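Local coordinates for protein pentalenene synthase (Streptomyces chartreusis NRRL 3882, PDB 6Q4S) that probably cyclises farnesyl diphosphate to the bicyclic sesquiterpene alcohol 7-epi-alpha-eudesmol with the help of magnesium ions, at residues L267-Y270 with L271-E275; H205-M208 with E209-D213; Q274-V277 with P278-C281. One frame throughout, in Å; residues are numbered along the deposited sequence.

Contact 1 (L267-Y270 with L271-E275); sequences LDEY and LELQE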
loop_
_atom_site.group_PDB
_atom_site.type_symbol
_atom_site.label_atom_id
_atom_site.label_comp_id
_atom_site.label_asym_id
_atom_site.label_seq_id
_atom_site.Cartn_x
_atom_site.Cartn_y
_atom_site.Cartn_z
ATOM N N LEU A 267 -13.563 -5.523 -23.725
ATOM C CA LEU A 267 -12.472 -5.671 -24.710
ATOM C C LEU A 267 -12.444 -4.552 -25.744
ATOM O O LEU A 267 -11.408 -3.882 -25.919
ATOM C CB LEU A 267 -12.532 -7.029 -25.370
ATOM C CG LEU A 267 -11.361 -7.463 -26.242
ATOM C CD1 LEU A 267 -9.993 -7.515 -25.550
ATOM C CD2 LEU A 267 -11.691 -8.834 -26.807
ATOM N N ASP A 268 -13.578 -4.273 -26.392
ATOM C CA ASP A 268 -13.594 -3.199 -27.383
ATOM C C ASP A 268 -13.320 -1.837 -26.829
ATOM O O ASP A 268 -12.739 -1.025 -27.545
ATOM C CB ASP A 268 -14.929 -3.090 -28.150
ATOM C CG ASP A 268 -15.271 -4.341 -28.938
ATOM O OD1 ASP A 268 -14.367 -5.130 -29.335
ATOM O OD2 ASP A 268 -16.494 -4.536 -29.122
ATOM N N GLU A 269 -13.764 -1.532 -25.612
ATOM C CA GLU A 269 -13.411 -0.258 -25.031
ATOM C C GLU A 269 -11.851 -0.236 -24.732
ATOM O O GLU A 269 -11.208 0.798 -24.915
ATOM C CB GLU A 269 -14.212 0.060 -23.771
ATOM C CG GLU A 269 -13.922 1.484 -23.246
ATOM C CD GLU A 269 -14.511 1.830 -21.867
ATOM O OE1 GLU A 269 -15.365 1.091 -21.338
ATOM O OE2 GLU A 269 -14.107 2.872 -21.277
ATOM N N TYR A 270 -11.327 -1.350 -24.235
ATOM C CA TYR A 270 -9.875 -1.552 -24.031
ATOM C C TYR A 270 -9.100 -1.263 -25.334
ATOM O O TYR A 270 -8.157 -0.415 -25.355
ATOM C CB TYR A 270 -9.500 -2.975 -23.472
ATOM C CG TYR A 270 -7.977 -3.158 -23.477
ATOM C CD1 TYR A 270 -7.171 -2.550 -22.488
ATOM C CD2 TYR A 270 -7.355 -3.815 -24.510
ATOM C CE1 TYR A 270 -5.793 -2.655 -22.525
ATOM C CE2 TYR A 270 -5.973 -3.911 -24.581
ATOM C CZ TYR A 270 -5.183 -3.326 -23.598
ATOM O OH TYR A 270 -3.800 -3.435 -23.681
ATOM N N LEU A 271 -9.533 -1.899 -26.430
ATOM C CA LEU A 271 -8.922 -1.650 -27.731
ATOM C C LEU A 271 -8.995 -0.194 -28.209
ATOM O O LEU A 271 -8.017 0.295 -28.802
ATOM C CB LEU A 271 -9.474 -2.605 -28.767
ATOM C CG LEU A 271 -9.180 -4.066 -28.483
ATOM C CD1 LEU A 271 -9.917 -4.976 -29.470
ATOM C CD2 LEU A 271 -7.671 -4.365 -28.485
ATOM N N GLU A 272 -10.096 0.510 -27.934
ATOM C CA GLU A 272 -10.197 1.969 -28.247
ATOM C C GLU A 272 -9.182 2.797 -27.446
ATOM O O GLU A 272 -8.618 3.789 -27.946
ATOM C CB GLU A 272 -11.588 2.557 -27.954
ATOM C CG GLU A 272 -12.732 2.129 -28.886
ATOM C CD GLU A 272 -14.171 2.312 -28.315
ATOM O OE1 GLU A 272 -14.398 2.970 -27.257
ATOM O OE2 GLU A 272 -15.119 1.769 -28.949
ATOM N N LEU A 273 -8.989 2.451 -26.180
ATOM C CA LEU A 273 -8.033 3.224 -25.354
ATOM C C LEU A 273 -6.613 2.882 -25.816
ATOM O O LEU A 273 -5.742 3.751 -25.892
ATOM C CB LEU A 273 -8.266 2.978 -23.863
ATOM C CG LEU A 273 -9.567 3.537 -23.342
ATOM C CD1 LEU A 273 -9.873 3.012 -21.958
ATOM C CD2 LEU A 273 -9.499 5.031 -23.314
ATOM N N GLN A 274 -6.365 1.641 -26.162
ATOM C CA GLN A 274 -5.079 1.303 -26.769
ATOM C C GLN A 274 -4.671 2.223 -27.946
ATOM O O GLN A 274 -3.523 2.652 -28.041
ATOM C CB GLN A 274 -5.053 -0.121 -27.249
ATOM C CG GLN A 274 -4.133 -1.032 -26.518
ATOM C CD GLN A 274 -3.994 -2.384 -27.155
ATOM O OE1 GLN A 274 -4.293 -2.592 -28.365
ATOM N NE2 GLN A 274 -3.445 -3.309 -26.390
ATOM N N GLU A 275 -5.603 2.526 -28.842
ATOM C CA GLU A 275 -5.298 3.420 -29.983
ATOM C C GLU A 275 -5.071 4.869 -29.528
ATOM O O GLU A 275 -4.468 5.672 -30.248
ATOM C CB GLU A 275 -6.400 3.297 -31.073
ATOM C CG GLU A 275 -6.282 1.988 -31.876
ATOM C CD GLU A 275 -7.625 1.348 -32.299
ATOM O OE1 GLU A 275 -8.526 2.054 -32.828
ATOM O OE2 GLU A 275 -7.781 0.108 -32.127
#
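Y270 and Q274, one helical turn apart, bring a phenol ring and an amide together on the inner side of helix 252-284, a long helix of the all-helical terpene synthase fold. Y270 CG stands anti to the backbone N (chi1 172°), which carries the ring forward over the following turn, and the Q274 chain crosses the outer end of the tyrosine at a slant. Q274 approaches the hydroxyl end of that ring, with Q274 CG 3.7 Å from Y270 OH and Q274 CD 3.6 Å from Y270 CE2. The amide and ring planes are 66° apart, so the amide is turned steeply against the ring. Nearer the root of the ring, along the same CD2-CE2 side, lies L271, whose CD2 is 4.0 Å from Y270 CD2. The other methyl of L271, CD1, leans back to 4.3 Å from CG of L267, so one leucine bridges its immediate neighbour and the leucine a turn earlier. This is possible because L271 CG sits beside its own backbone N, close to the carbonyl of L267. M211, V298 and I301 also pack on Y270, wedging its ring between helices 206-228 and 288-313, while L267 and L271 face L9 and P10 of the N-terminal loop. D268 and E272 make the outward side acidic. E272, extended beyond CG, runs back toward the preceding turn, with CG 3.4 Å from D268 O. E269 lies at the border with helix 206-228, where it packs on L214 and forms a salt bridge with R210. Regular i to i+4 bonds run beneath these side chains; the first, from L271 N to L267 O, is 2.8 Å long, and the last, from Q274 N to Y270 O, is also 2.8 Å, with an N-H...O angle of 167°.

Contact 2 (H205-M208 with E209-D213); sequences HPVM and ERMRD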
loop_
_atom_site.group_PDB
_atom_site.type_symbol
_atom_site.label_atom_id
_atom_site.label_comp_id
_atom_site.label_asym_id
_atom_site.label_seq_id
_atom_site.Cartn_x
_atom_site.Cartn_y
_atom_site.Cartn_z
ATOM N N HIS A 205 -2.248 8.521 -15.549
ATOM C CA HIS A 205 -3.091 9.148 -16.566
ATOM C C HIS A 205 -4.446 8.390 -16.712
ATOM O O HIS A 205 -4.484 7.169 -16.568
ATOM C CB HIS A 205 -2.336 9.186 -17.871
ATOM C CG HIS A 205 -2.978 10.025 -18.920
ATOM N ND1 HIS A 205 -4.022 9.563 -19.696
ATOM C CD2 HIS A 205 -2.747 11.304 -19.309
ATOM C CE1 HIS A 205 -4.390 10.510 -20.540
ATOM N NE2 HIS A 205 -3.646 11.583 -20.313
ATOM N N PRO A 206 -5.542 9.112 -16.976
ATOM C CA PRO A 206 -6.866 8.441 -17.061
ATOM C C PRO A 206 -6.983 7.307 -18.078
ATOM O O PRO A 206 -7.715 6.357 -17.861
ATOM C CB PRO A 206 -7.834 9.571 -17.421
ATOM C CG PRO A 206 -7.171 10.830 -17.010
ATOM C CD PRO A 206 -5.672 10.589 -16.982
ATOM N N VAL A 207 -6.305 7.420 -19.193
ATOM C CA VAL A 207 -6.273 6.355 -20.153
ATOM C C VAL A 207 -5.687 5.052 -19.621
ATOM O O VAL A 207 -6.262 3.972 -19.813
ATOM C CB VAL A 207 -5.529 6.785 -21.444
ATOM C CG1 VAL A 207 -5.367 5.630 -22.405
ATOM C CG2 VAL A 207 -6.253 7.909 -22.168
ATOM N N MET A 208 -4.492 5.112 -19.041
ATOM C CA MET A 208 -3.877 3.917 -18.504
ATOM C C MET A 208 -4.640 3.345 -17.279
ATOM O O MET A 208 -4.748 2.126 -17.136
ATOM C CB MET A 208 -2.416 4.213 -18.170
ATOM C CG MET A 208 -1.659 3.055 -17.554
ATOM S SD MET A 208 -1.454 1.668 -18.671
ATOM C CE MET A 208 0.117 2.178 -19.440
ATOM N N GLU A 209 -5.168 4.201 -16.416
ATOM C CA GLU A 209 -5.895 3.700 -15.252
ATOM C C GLU A 209 -7.119 2.936 -15.706
ATOM O O GLU A 209 -7.416 1.863 -15.189
ATOM C CB GLU A 209 -6.390 4.788 -14.305
ATOM C CG GLU A 209 -5.265 5.440 -13.554
ATOM C CD GLU A 209 -5.711 6.210 -12.334
ATOM O OE1 GLU A 209 -6.939 6.431 -12.113
ATOM O OE2 GLU A 209 -4.786 6.604 -11.591
ATOM N N ARG A 210 -7.828 3.506 -16.678
ATOM C CA ARG A 210 -8.964 2.797 -17.259
ATOM C C ARG A 210 -8.604 1.508 -18.001
ATOM O O ARG A 210 -9.327 0.519 -17.948
ATOM C CB ARG A 210 -9.732 3.810 -18.151
ATOM C CG ARG A 210 -10.965 3.281 -18.792
ATOM C CD ARG A 210 -12.025 3.013 -17.787
ATOM N NE ARG A 210 -13.263 2.648 -18.464
ATOM C CZ ARG A 210 -14.299 2.066 -17.863
ATOM N NH1 ARG A 210 -14.298 1.751 -16.555
ATOM N NH2 ARG A 210 -15.346 1.770 -18.582
ATOM N N MET A 211 -7.486 1.493 -18.726
ATOM C CA MET A 211 -7.049 0.289 -19.389
ATOM C C MET A 211 -6.821 -0.898 -18.445
ATOM O O MET A 211 -7.178 -2.009 -18.769
ATOM C CB MET A 211 -5.788 0.534 -20.209
ATOM C CG MET A 211 -6.091 1.306 -21.477
ATOM S SD MET A 211 -4.619 1.858 -22.372
ATOM C CE MET A 211 -3.857 0.379 -23.011
ATOM N N ARG A 212 -6.223 -0.629 -17.284
ATOM C CA ARG A 212 -5.989 -1.639 -16.273
ATOM C C ARG A 212 -7.316 -2.177 -15.724
ATOM O O ARG A 212 -7.480 -3.391 -15.544
ATOM C CB ARG A 212 -5.119 -1.042 -15.141
ATOM C CG ARG A 212 -3.683 -0.742 -15.579
ATOM C CD ARG A 212 -2.927 0.253 -14.692
ATOM N NE ARG A 212 -2.733 -0.172 -13.298
ATOM C CZ ARG A 212 -1.752 -0.953 -12.831
ATOM N NH1 ARG A 212 -0.836 -1.461 -13.634
ATOM N NH2 ARG A 212 -1.671 -1.207 -11.519
ATOM N N ASP A 213 -8.242 -1.271 -15.451
ATOM C CA ASP A 213 -9.580 -1.668 -15.012
ATOM C C ASP A 213 -10.312 -2.513 -16.044
ATOM O O ASP A 213 -10.873 -3.560 -15.679
ATOM C CB ASP A 213 -10.430 -0.474 -14.702
ATOM C CG ASP A 213 -10.072 0.192 -13.397
ATOM O OD1 ASP A 213 -9.436 -0.399 -12.469
ATOM O OD2 ASP A 213 -10.533 1.331 -13.272
#
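The N-terminal turn of helix 206-228 opens with an N-cap at H205, whose carbonyl accepts the first i to i+4 bond, from E209 N (E209 N to H205 O 3.0 Å, nearly straight). The imidazole of H205 does the capping: ND1 accepts from the amide of V207 at 3.2 Å between V207 N and H205 ND1, with the donor tilted 21° out of the ring plane. P206 CD lies over the rim of one face of the imidazole, 3.3 Å above its plane. V207 and M211, one turn apart, lie side by side and point the same way. V207 CG1, anti to the backbone N, meets the thioether sulphur, 3.8 Å from M211 SD, and M211 CG presses close to the backbone, 3.1 Å from V207 O. M208 and R212 form the next pair, the arginine laying its aliphatic part over the carbonyl, with R212 CG 3.4 Å from M208 O. The bend at R212 chi3 (62°) then turns the guanidinium away from this turn to a salt bridge with D188, while R210 turns to E269. M208 and M211 both reach helix 288-313, through I301 and V298, and E209 packs on L136 of the second subunit. Among the backbone bonds, R210 N approaches P206 O from above the carbonyl plane, whereas E209 N meets H205 O almost in line with its C=O bond. A proline at the first helical position, right after an N-cap residue whose side chain accepts from a backbone N-H, is typical of the start of an alpha-helix.

Contact 3 (Q274-V277 with P278-C281); sequences QERV and PQMC
V277 butts against P278 at a proline kink inside helix 252-284, one of the long helices of the terpene synthase fold. The prolyl ring pushes into the preceding turn. Its CD rests 3.5 Å from V277 CB, tighter than usual for two carbons, and also 3.5 Å from E275 O, the carbonyl that a normal helix would pair with the amide of Q279. On the inner side the bump is V277 CG1. Set anti to the backbone N (chi1 164°), it projects over the next turn and is met there by two sulphur side chains, with V277 CG1 4.3 Å both from M280 CE and from C281 SG. V294 of helix 288-313 packs on V277 and M280, and V207 adds a contact to M280 from helix 206-228. On the outer side R276 and Q279 run side by side, the amide resting on the arginine's aliphatic chain. Regular bonding resumes with M280 N to R276 O and C281 N to V277 O. P278 has no N-H to give, and a water bridges the E275 O to Q279 N bond that the kink breaks: it donates to E275 O at 3.0 Å and accepts from Q279 N at 2.8 Å.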
loop_
_atom_site.group_PDB
_atom_site.type_symbol
_atom_site.label_atom_id
_atom_site.label_comp_id
_atom_site.label_asym_id
_atom_site.label_seq_id
_atom_site.Cartn_x
_atom_site.Cartn_y
_atom_site.Cartn_z
ATOM N N GLN A 274 -6.365 1.641 -26.162
ATOM C CA GLN A 274 -5.079 1.303 -26.769
ATOM C C GLN A 274 -4.671 2.223 -27.946
ATOM O O GLN A 274 -3.523 2.652 -28.041
ATOM C CB GLN A 274 -5.053 -0.121 -27.249
ATOM C CG GLN A 274 -4.133 -1.032 -26.518
ATOM C CD GLN A 274 -3.994 -2.384 -27.155
ATOM O OE1 GLN A 274 -4.293 -2.592 -28.365
ATOM N NE2 GLN A 274 -3.445 -3.309 -26.390
ATOM N N GLU A 275 -5.603 2.526 -28.842
ATOM C CA GLU A 275 -5.298 3.420 -29.983
ATOM C C GLU A 275 -5.071 4.869 -29.528
ATOM O O GLU A 275 -4.468 5.672 -30.248
ATOM C CB GLU A 275 -6.400 3.297 -31.073
ATOM C CG GLU A 275 -6.282 1.988 -31.876
ATOM C CD GLU A 275 -7.625 1.348 -32.299
ATOM O OE1 GLU A 275 -8.526 2.054 -32.828
ATOM O OE2 GLU A 275 -7.781 0.108 -32.127
ATOM N N ARG A 276 -5.527 5.213 -28.333
ATOM C CA ARG A 276 -5.302 6.565 -27.803
ATOM C C ARG A 276 -3.942 6.786 -27.077
ATOM O O ARG A 276 -3.601 7.906 -26.718
ATOM C CB ARG A 276 -6.465 6.917 -26.889
ATOM C CG ARG A 276 -7.062 8.268 -27.194
ATOM C CD ARG A 276 -8.123 8.612 -26.168
ATOM N NE ARG A 276 -9.328 7.827 -26.401
ATOM C CZ ARG A 276 -10.363 7.753 -25.560
ATOM N NH1 ARG A 276 -10.342 8.396 -24.381
ATOM N NH2 ARG A 276 -11.425 7.007 -25.891
ATOM N N VAL A 277 -3.177 5.721 -26.872
ATOM C CA VAL A 277 -1.894 5.796 -26.147
ATOM C C VAL A 277 -0.893 6.833 -26.746
ATOM O O VAL A 277 -0.373 7.683 -25.999
ATOM C CB VAL A 277 -1.310 4.366 -25.963
ATOM C CG1 VAL A 277 0.173 4.370 -25.572
ATOM C CG2 VAL A 277 -2.163 3.606 -24.945
ATOM N N PRO A 278 -0.694 6.826 -28.086
ATOM C CA PRO A 278 0.128 7.909 -28.665
ATOM C C PRO A 278 -0.370 9.318 -28.327
ATOM O O PRO A 278 0.434 10.171 -27.992
ATOM C CB PRO A 278 0.078 7.637 -30.192
ATOM C CG PRO A 278 -0.241 6.185 -30.312
ATOM C CD PRO A 278 -1.119 5.853 -29.120
ATOM N N GLN A 279 -1.661 9.581 -28.355
ATOM C CA GLN A 279 -2.130 10.921 -27.950
ATOM C C GLN A 279 -1.832 11.183 -26.458
ATOM O O GLN A 279 -1.581 12.321 -26.067
ATOM C CB GLN A 279 -3.626 11.113 -28.275
ATOM C CG GLN A 279 -4.364 12.242 -27.552
ATOM C CD GLN A 279 -5.863 12.207 -27.832
ATOM O OE1 GLN A 279 -6.301 12.555 -28.928
ATOM N NE2 GLN A 279 -6.661 11.783 -26.841
ATOM N N MET A 280 -1.932 10.147 -25.616
ATOM C CA MET A 280 -1.652 10.311 -24.192
ATOM C C MET A 280 -0.180 10.738 -24.024
ATOM O O MET A 280 0.114 11.663 -23.277
ATOM C CB MET A 280 -1.941 9.010 -23.397
ATOM C CG MET A 280 -1.360 8.989 -21.970
ATOM S SD MET A 280 -1.578 7.375 -21.200
ATOM C CE MET A 280 -0.158 6.544 -21.840
ATOM N N CYS A 281 0.713 10.054 -24.736
ATOM C CA CYS A 281 2.122 10.345 -24.671
ATOM C C CYS A 281 2.429 11.752 -25.135
ATOM O O CYS A 281 3.281 12.402 -24.542
ATOM C CB CYS A 281 2.923 9.342 -25.475
ATOM S SG CYS A 281 2.903 7.657 -24.821
HETATM O O HOH W 1 -3.676 8.594 -30.028
#

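The three contacts form one patch, their centres 10 to 11 Å apart. Contacts 1 and 3 are consecutive lengths of helix 252-284, sharing Q274 and E275, and contact 2 lies against both from helix 206-228. R210 NH2 and E269 OE1, 2.8 Å apart, tie contact 2 to contact 1, and beside them L273 CD1 packs 3.4 Å from R210 CG. M211 reaches both contacts, with its CE 3.6 Å from Y270 CE1 and its SD 4.0 Å from V277 CG2. M280 meets the capping H205. The patch is away from the active site, but helix 206-228 also carries N223 and S227, which probably bind a magnesium ion.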